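Long-range contact in piwi domain-containing protein (Vanderwaltozyma polyspora, PDB 5THE), which is the MID-PIWI (C-terminal) lobe of a budding-yeast Argonaute that probably binds RNA, as its family does in guide-directed target cleavage: residues Leu32-Tyr46 with Ser58-Ile70. Numbering follows the deposited sequence.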
loop_
_atom_site.group_PDB
_atom_site.type_symbol
_atom_site.label_atom_id
_atom_site.label_comp_id
_atom_site.label_asym_id
_atom_site.label_seq_id
_atom_site.Cartn_x
_atom_site.Cartn_y
_atom_site.Cartn_z
ATOM N N LEU A 32 15.883 9.492 -12.789
ATOM C CA LEU A 32 14.604 9.921 -13.330
ATOM C C LEU A 32 14.028 11.085 -12.527
ATOM O O LEU A 32 14.224 11.196 -11.315
ATOM C CB LEU A 32 13.606 8.760 -13.339
ATOM C CG LEU A 32 13.992 7.547 -14.194
ATOM C CD1 LEU A 32 12.860 6.532 -14.256
ATOM C CD2 LEU A 32 14.389 7.979 -15.605
ATOM N N ASP A 33 13.308 11.962 -13.220
ATOM C CA ASP A 33 12.649 13.062 -12.542
ATOM C C ASP A 33 11.467 12.555 -11.717
ATOM O O ASP A 33 10.870 11.522 -12.014
ATOM C CB ASP A 33 12.185 14.109 -13.557
ATOM C CG ASP A 33 13.342 14.762 -14.290
ATOM O OD1 ASP A 33 14.424 14.943 -13.680
ATOM O OD2 ASP A 33 13.180 15.082 -15.483
ATOM N N ALA A 34 11.156 13.284 -10.650
ATOM C CA ALA A 34 9.962 12.993 -9.881
ATOM C C ALA A 34 8.735 13.416 -10.677
ATOM O O ALA A 34 8.814 14.321 -11.505
ATOM C CB ALA A 34 9.984 13.734 -8.547
ATOM N N PRO A 35 7.592 12.778 -10.455
ATOM C CA PRO A 35 6.345 13.329 -10.989
ATOM C C PRO A 35 5.952 14.563 -10.199
ATOM O O PRO A 35 6.468 14.847 -9.113
ATOM C CB PRO A 35 5.327 12.205 -10.794
ATOM C CG PRO A 35 5.845 11.465 -9.563
ATOM C CD PRO A 35 7.369 11.549 -9.671
ATOM N N VAL A 36 4.993 15.290 -10.746
ATOM C CA VAL A 36 4.375 16.386 -10.015
ATOM C C VAL A 36 3.439 15.791 -8.973
ATOM O O VAL A 36 2.504 15.059 -9.313
ATOM C CB VAL A 36 3.619 17.320 -10.967
ATOM C CG1 VAL A 36 2.949 18.417 -10.194
ATOM C CG2 VAL A 36 4.572 17.878 -12.016
ATOM N N VAL A 37 3.686 16.092 -7.700
ATOM C CA VAL A 37 2.770 15.656 -6.653
ATOM C C VAL A 37 1.625 16.655 -6.567
ATOM O O VAL A 37 1.847 17.866 -6.524
ATOM C CB VAL A 37 3.493 15.516 -5.303
ATOM C CG1 VAL A 37 2.483 15.163 -4.208
ATOM C CG2 VAL A 37 4.584 14.442 -5.382
ATOM N N GLN A 38 0.396 16.152 -6.557
ATOM C CA GLN A 38 -0.797 16.988 -6.610
ATOM C C GLN A 38 -1.475 17.016 -5.245
ATOM O O GLN A 38 -1.800 15.961 -4.699
ATOM C CB GLN A 38 -1.777 16.457 -7.663
ATOM C CG GLN A 38 -3.078 17.233 -7.729
ATOM C CD GLN A 38 -2.893 18.574 -8.405
ATOM O OE1 GLN A 38 -2.489 18.627 -9.552
ATOM N NE2 GLN A 38 -3.170 19.660 -7.697
ATOM N N PHE A 39 -1.711 18.218 -4.713
ATOM C CA PHE A 39 -2.566 18.433 -3.553
ATOM C C PHE A 39 -3.888 19.043 -4.018
ATOM O O PHE A 39 -4.140 19.173 -5.219
ATOM C CB PHE A 39 -1.852 19.316 -2.520
ATOM C CG PHE A 39 -0.435 18.900 -2.253
ATOM C CD1 PHE A 39 -0.159 17.747 -1.536
ATOM C CD2 PHE A 39 0.622 19.653 -2.741
ATOM C CE1 PHE A 39 1.158 17.355 -1.304
ATOM C CE2 PHE A 39 1.935 19.268 -2.511
ATOM C CZ PHE A 39 2.199 18.117 -1.789
ATOM N N LYS A 40 -4.742 19.423 -3.064
ATOM C CA LYS A 40 -6.047 19.970 -3.432
ATOM C C LYS A 40 -5.908 21.212 -4.311
ATOM O O LYS A 40 -6.565 21.326 -5.350
ATOM C CB LYS A 40 -6.869 20.311 -2.188
ATOM C CG LYS A 40 -8.309 20.626 -2.537
ATOM C CD LYS A 40 -9.142 20.985 -1.318
ATOM C CE LYS A 40 -10.593 20.625 -1.574
ATOM N NZ LYS A 40 -11.523 21.594 -0.958
ATOM N N GLU A 41 -5.067 22.151 -3.915
ATOM C CA GLU A 41 -5.064 23.467 -4.549
ATOM C C GLU A 41 -3.659 23.906 -4.923
ATOM O O GLU A 41 -3.392 25.103 -5.053
ATOM C CB GLU A 41 -5.711 24.506 -3.636
ATOM C CG GLU A 41 -7.100 24.115 -3.164
ATOM C CD GLU A 41 -7.768 25.196 -2.356
ATOM O OE1 GLU A 41 -8.749 25.779 -2.856
ATOM O OE2 GLU A 41 -7.305 25.470 -1.229
ATOM N N SER A 42 -2.755 22.953 -5.105
ATOM C CA SER A 42 -1.342 23.252 -5.262
ATOM C C SER A 42 -0.636 21.962 -5.661
ATOM O O SER A 42 -1.186 20.866 -5.526
ATOM C CB SER A 42 -0.761 23.833 -3.965
ATOM O OG SER A 42 0.643 23.867 -3.994
ATOM N N THR A 43 0.577 22.104 -6.163
ATOM C CA THR A 43 1.377 20.959 -6.561
ATOM C C THR A 43 2.747 21.069 -5.914
ATOM O O THR A 43 3.139 22.129 -5.416
ATOM C CB THR A 43 1.536 20.884 -8.080
ATOM O OG1 THR A 43 2.231 22.047 -8.524
ATOM C CG2 THR A 43 0.193 20.855 -8.765
ATOM N N PHE A 44 3.481 19.962 -5.921
ATOM C CA PHE A 44 4.902 20.000 -5.609
ATOM C C PHE A 44 5.650 19.255 -6.701
ATOM O O PHE A 44 5.514 18.037 -6.831
ATOM C CB PHE A 44 5.203 19.395 -4.242
ATOM C CG PHE A 44 6.665 19.242 -3.984
ATOM C CD1 PHE A 44 7.532 20.293 -4.252
ATOM C CD2 PHE A 44 7.180 18.055 -3.488
ATOM C CE1 PHE A 44 8.891 20.168 -4.034
ATOM C CE2 PHE A 44 8.546 17.922 -3.264
ATOM C CZ PHE A 44 9.403 18.983 -3.535
ATOM N N GLU A 45 6.435 19.977 -7.484
ATOM C CA GLU A 45 7.319 19.372 -8.468
ATOM C C GLU A 45 8.751 19.664 -8.048
ATOM O O GLU A 45 9.177 20.824 -8.043
ATOM C CB GLU A 45 7.057 19.891 -9.881
ATOM C CG GLU A 45 7.936 19.163 -10.883
ATOM C CD GLU A 45 7.725 19.626 -12.306
ATOM O OE1 GLU A 45 7.154 20.720 -12.481
ATOM O OE2 GLU A 45 8.136 18.896 -13.242
ATOM N N TYR A 46 9.489 18.616 -7.690
ATOM C CA TYR A 46 10.913 18.779 -7.435
ATOM C C TYR A 46 11.616 19.201 -8.714
ATOM O O TYR A 46 11.458 18.560 -9.754
ATOM C CB TYR A 46 11.549 17.484 -6.916
ATOM C CG TYR A 46 13.044 17.671 -6.715
ATOM C CD1 TYR A 46 13.535 18.251 -5.552
ATOM C CD2 TYR A 46 13.952 17.306 -7.701
ATOM C CE1 TYR A 46 14.888 18.443 -5.368
ATOM C CE2 TYR A 46 15.309 17.505 -7.532
ATOM C CZ TYR A 46 15.768 18.071 -6.361
ATOM O OH TYR A 46 17.118 18.268 -6.185
ATOM N N SER A 58 14.479 17.305 -0.576
ATOM C CA SER A 58 13.052 17.487 -0.763
ATOM C C SER A 58 12.497 16.644 -1.904
ATOM O O SER A 58 11.280 16.536 -2.025
ATOM C CB SER A 58 12.737 18.977 -1.004
ATOM O OG SER A 58 13.093 19.393 -2.308
ATOM N N LYS A 59 13.344 16.053 -2.746
ATOM C CA LYS A 59 12.830 15.165 -3.784
ATOM C C LYS A 59 12.216 13.924 -3.133
ATOM O O LYS A 59 12.875 13.230 -2.353
ATOM C CB LYS A 59 13.935 14.757 -4.753
ATOM C CG LYS A 59 13.374 14.011 -5.972
ATOM C CD LYS A 59 14.478 13.620 -6.955
ATOM C CE LYS A 59 13.881 12.991 -8.204
ATOM N NZ LYS A 59 14.947 12.510 -9.149
ATOM N N GLY A 60 10.945 13.658 -3.433
ATOM C CA GLY A 60 10.292 12.506 -2.832
ATOM C C GLY A 60 10.127 12.624 -1.335
ATOM O O GLY A 60 10.130 11.612 -0.632
ATOM N N ASN A 61 9.980 13.841 -0.819
ATOM C CA ASN A 61 10.051 14.053 0.627
ATOM C C ASN A 61 9.446 15.439 0.861
ATOM O O ASN A 61 10.154 16.440 0.829
ATOM C CB ASN A 61 11.485 13.979 1.135
ATOM C CG ASN A 61 11.610 14.174 2.654
ATOM O OD1 ASN A 61 12.608 14.686 3.133
ATOM N ND2 ASN A 61 10.621 13.791 3.384
ATOM N N TRP A 62 8.139 15.477 1.067
ATOM C CA TRP A 62 7.451 16.750 1.264
ATOM C C TRP A 62 6.721 16.690 2.604
ATOM O O TRP A 62 6.911 15.765 3.392
ATOM C CB TRP A 62 6.510 17.049 0.085
ATOM C CG TRP A 62 5.423 16.013 -0.079
ATOM C CD1 TRP A 62 4.160 16.047 0.452
ATOM C CD2 TRP A 62 5.521 14.779 -0.800
ATOM N NE1 TRP A 62 3.469 14.907 0.099
ATOM C CE2 TRP A 62 4.281 14.115 -0.667
ATOM C CE3 TRP A 62 6.542 14.165 -1.537
ATOM C CZ2 TRP A 62 4.033 12.882 -1.253
ATOM C CZ3 TRP A 62 6.291 12.936 -2.119
ATOM C CH2 TRP A 62 5.049 12.307 -1.971
ATOM N N ASN A 63 5.896 17.697 2.868
ATOM C CA ASN A 63 5.041 17.660 4.042
ATOM C C ASN A 63 3.747 18.383 3.703
ATOM O O ASN A 63 3.655 19.104 2.706
ATOM C CB ASN A 63 5.728 18.273 5.261
ATOM C CG ASN A 63 5.957 19.736 5.101
ATOM O OD1 ASN A 63 5.087 20.538 5.410
ATOM N ND2 ASN A 63 7.120 20.104 4.590
ATOM N N MET A 64 2.737 18.169 4.542
ATOM C CA MET A 64 1.398 18.673 4.268
ATOM C C MET A 64 1.199 20.126 4.679
ATOM O O MET A 64 0.174 20.702 4.317
ATOM C CB MET A 64 0.354 17.789 4.967
ATOM C CG MET A 64 0.035 16.509 4.216
ATOM S SD MET A 64 -0.379 16.842 2.487
ATOM C CE MET A 64 -1.980 17.660 2.599
ATOM N N LYS A 65 2.142 20.733 5.402
ATOM C CA LYS A 65 1.960 22.099 5.889
ATOM C C LYS A 65 1.569 23.041 4.754
ATOM O O LYS A 65 2.241 23.111 3.720
ATOM C CB LYS A 65 3.242 22.592 6.570
ATOM C CG LYS A 65 3.151 24.009 7.125
ATOM C CD LYS A 65 4.249 24.270 8.153
ATOM C CE LYS A 65 4.190 25.699 8.684
ATOM N NZ LYS A 65 4.307 26.688 7.579
ATOM N N GLY A 66 0.457 23.752 4.943
ATOM C CA GLY A 66 -0.049 24.633 3.912
ATOM C C GLY A 66 -0.779 23.947 2.780
ATOM O O GLY A 66 -1.238 24.630 1.862
ATOM N N HIS A 67 -0.913 22.628 2.810
ATOM C CA HIS A 67 -1.611 21.908 1.759
ATOM C C HIS A 67 -2.866 21.261 2.318
ATOM O O HIS A 67 -3.027 21.104 3.530
ATOM C CB HIS A 67 -0.716 20.827 1.144
ATOM C CG HIS A 67 0.543 21.358 0.544
ATOM N ND1 HIS A 67 0.547 22.331 -0.430
ATOM C CD2 HIS A 67 1.844 21.051 0.780
ATOM C CE1 HIS A 67 1.794 22.601 -0.773
ATOM N NE2 HIS A 67 2.600 21.838 -0.054
ATOM N N GLN A 68 -3.744 20.858 1.415
ATOM C CA GLN A 68 -4.937 20.126 1.795
ATOM C C GLN A 68 -5.060 18.859 0.963
ATOM O O GLN A 68 -4.596 18.792 -0.180
ATOM C CB GLN A 68 -6.188 20.993 1.645
ATOM C CG GLN A 68 -6.215 22.135 2.649
ATOM C CD GLN A 68 -7.457 22.986 2.525
ATOM O OE1 GLN A 68 -8.102 23.015 1.480
ATOM N NE2 GLN A 68 -7.797 23.695 3.594
ATOM N N PHE A 69 -5.672 17.849 1.575
ATOM C CA PHE A 69 -6.018 16.631 0.864
ATOM C C PHE A 69 -6.953 16.937 -0.291
ATOM O O PHE A 69 -7.851 17.775 -0.177
ATOM C CB PHE A 69 -6.695 15.637 1.807
ATOM C CG PHE A 69 -5.825 15.195 2.950
ATOM C CD1 PHE A 69 -4.439 15.149 2.812
ATOM C CD2 PHE A 69 -6.387 14.834 4.156
ATOM C CE1 PHE A 69 -3.624 14.741 3.868
ATOM C CE2 PHE A 69 -5.572 14.412 5.228
ATOM C CZ PHE A 69 -4.192 14.364 5.071
ATOM N N ILE A 70 -6.774 16.194 -1.384
ATOM C CA ILE A 70 -7.561 16.423 -2.599
ATOM C C ILE A 70 -9.047 16.200 -2.339
ATOM O O ILE A 70 -9.894 16.960 -2.814
ATOM C CB ILE A 70 -7.055 15.505 -3.731
ATOM C CG1 ILE A 70 -5.688 15.965 -4.229
ATOM C CG2 ILE A 70 -8.074 15.420 -4.874
ATOM C CD1 ILE A 70 -4.945 14.898 -5.035
#
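Lys-59 runs past Tyr-46 to Leu-32, and its chain shows how one long side chain can serve two chemically different neighbours in turn. Its CB sits over the centre of the Tyr-46 ring, 3.6 Å from the ring centroid, and CG follows above Tyr-46 CG and CD2. CD still lies against the CD2 and CE2 side of that ring, whereas CE has left it for the backbone N and the methyl of Ala-34. NZ ends the run by donating to Leu-32 O at 2.6 Å, and a second bond, to Pro-421 O, helps satisfy the ammonium. With CG anti to the backbone N (chi1 -171°) and every later torsion extended, the chain is long enough to bridge ring and carbonyl.

At the far end Phe-39 is held by three side chains. His-67 stacks on one face, centroids 3.9 Å apart and planes inclined by 13°; the ring edge at CE1 and CZ points at the five-membered ring of Trp-62; Met-64 SD approaches obliquely. An alanine in place of Phe-39 would probably leave the His-67 imidazole without its stacking partner and open a gap beside the Trp-62 indole. Val-37 sets both methyls against one face of that indole, and Phe-44 CD2 touches Trp-62 CB at 3.8 Å. Beyond the aromatics, Lys-40 N donates to Gln-68 O (3.0 Å).

Strands 37-38 and 43-44 form a beta hairpin, extended by strand 248-249, and the irregular segment 58-70 is joined to it through the Phe-39, Trp-62 and His-67 aromatic cluster.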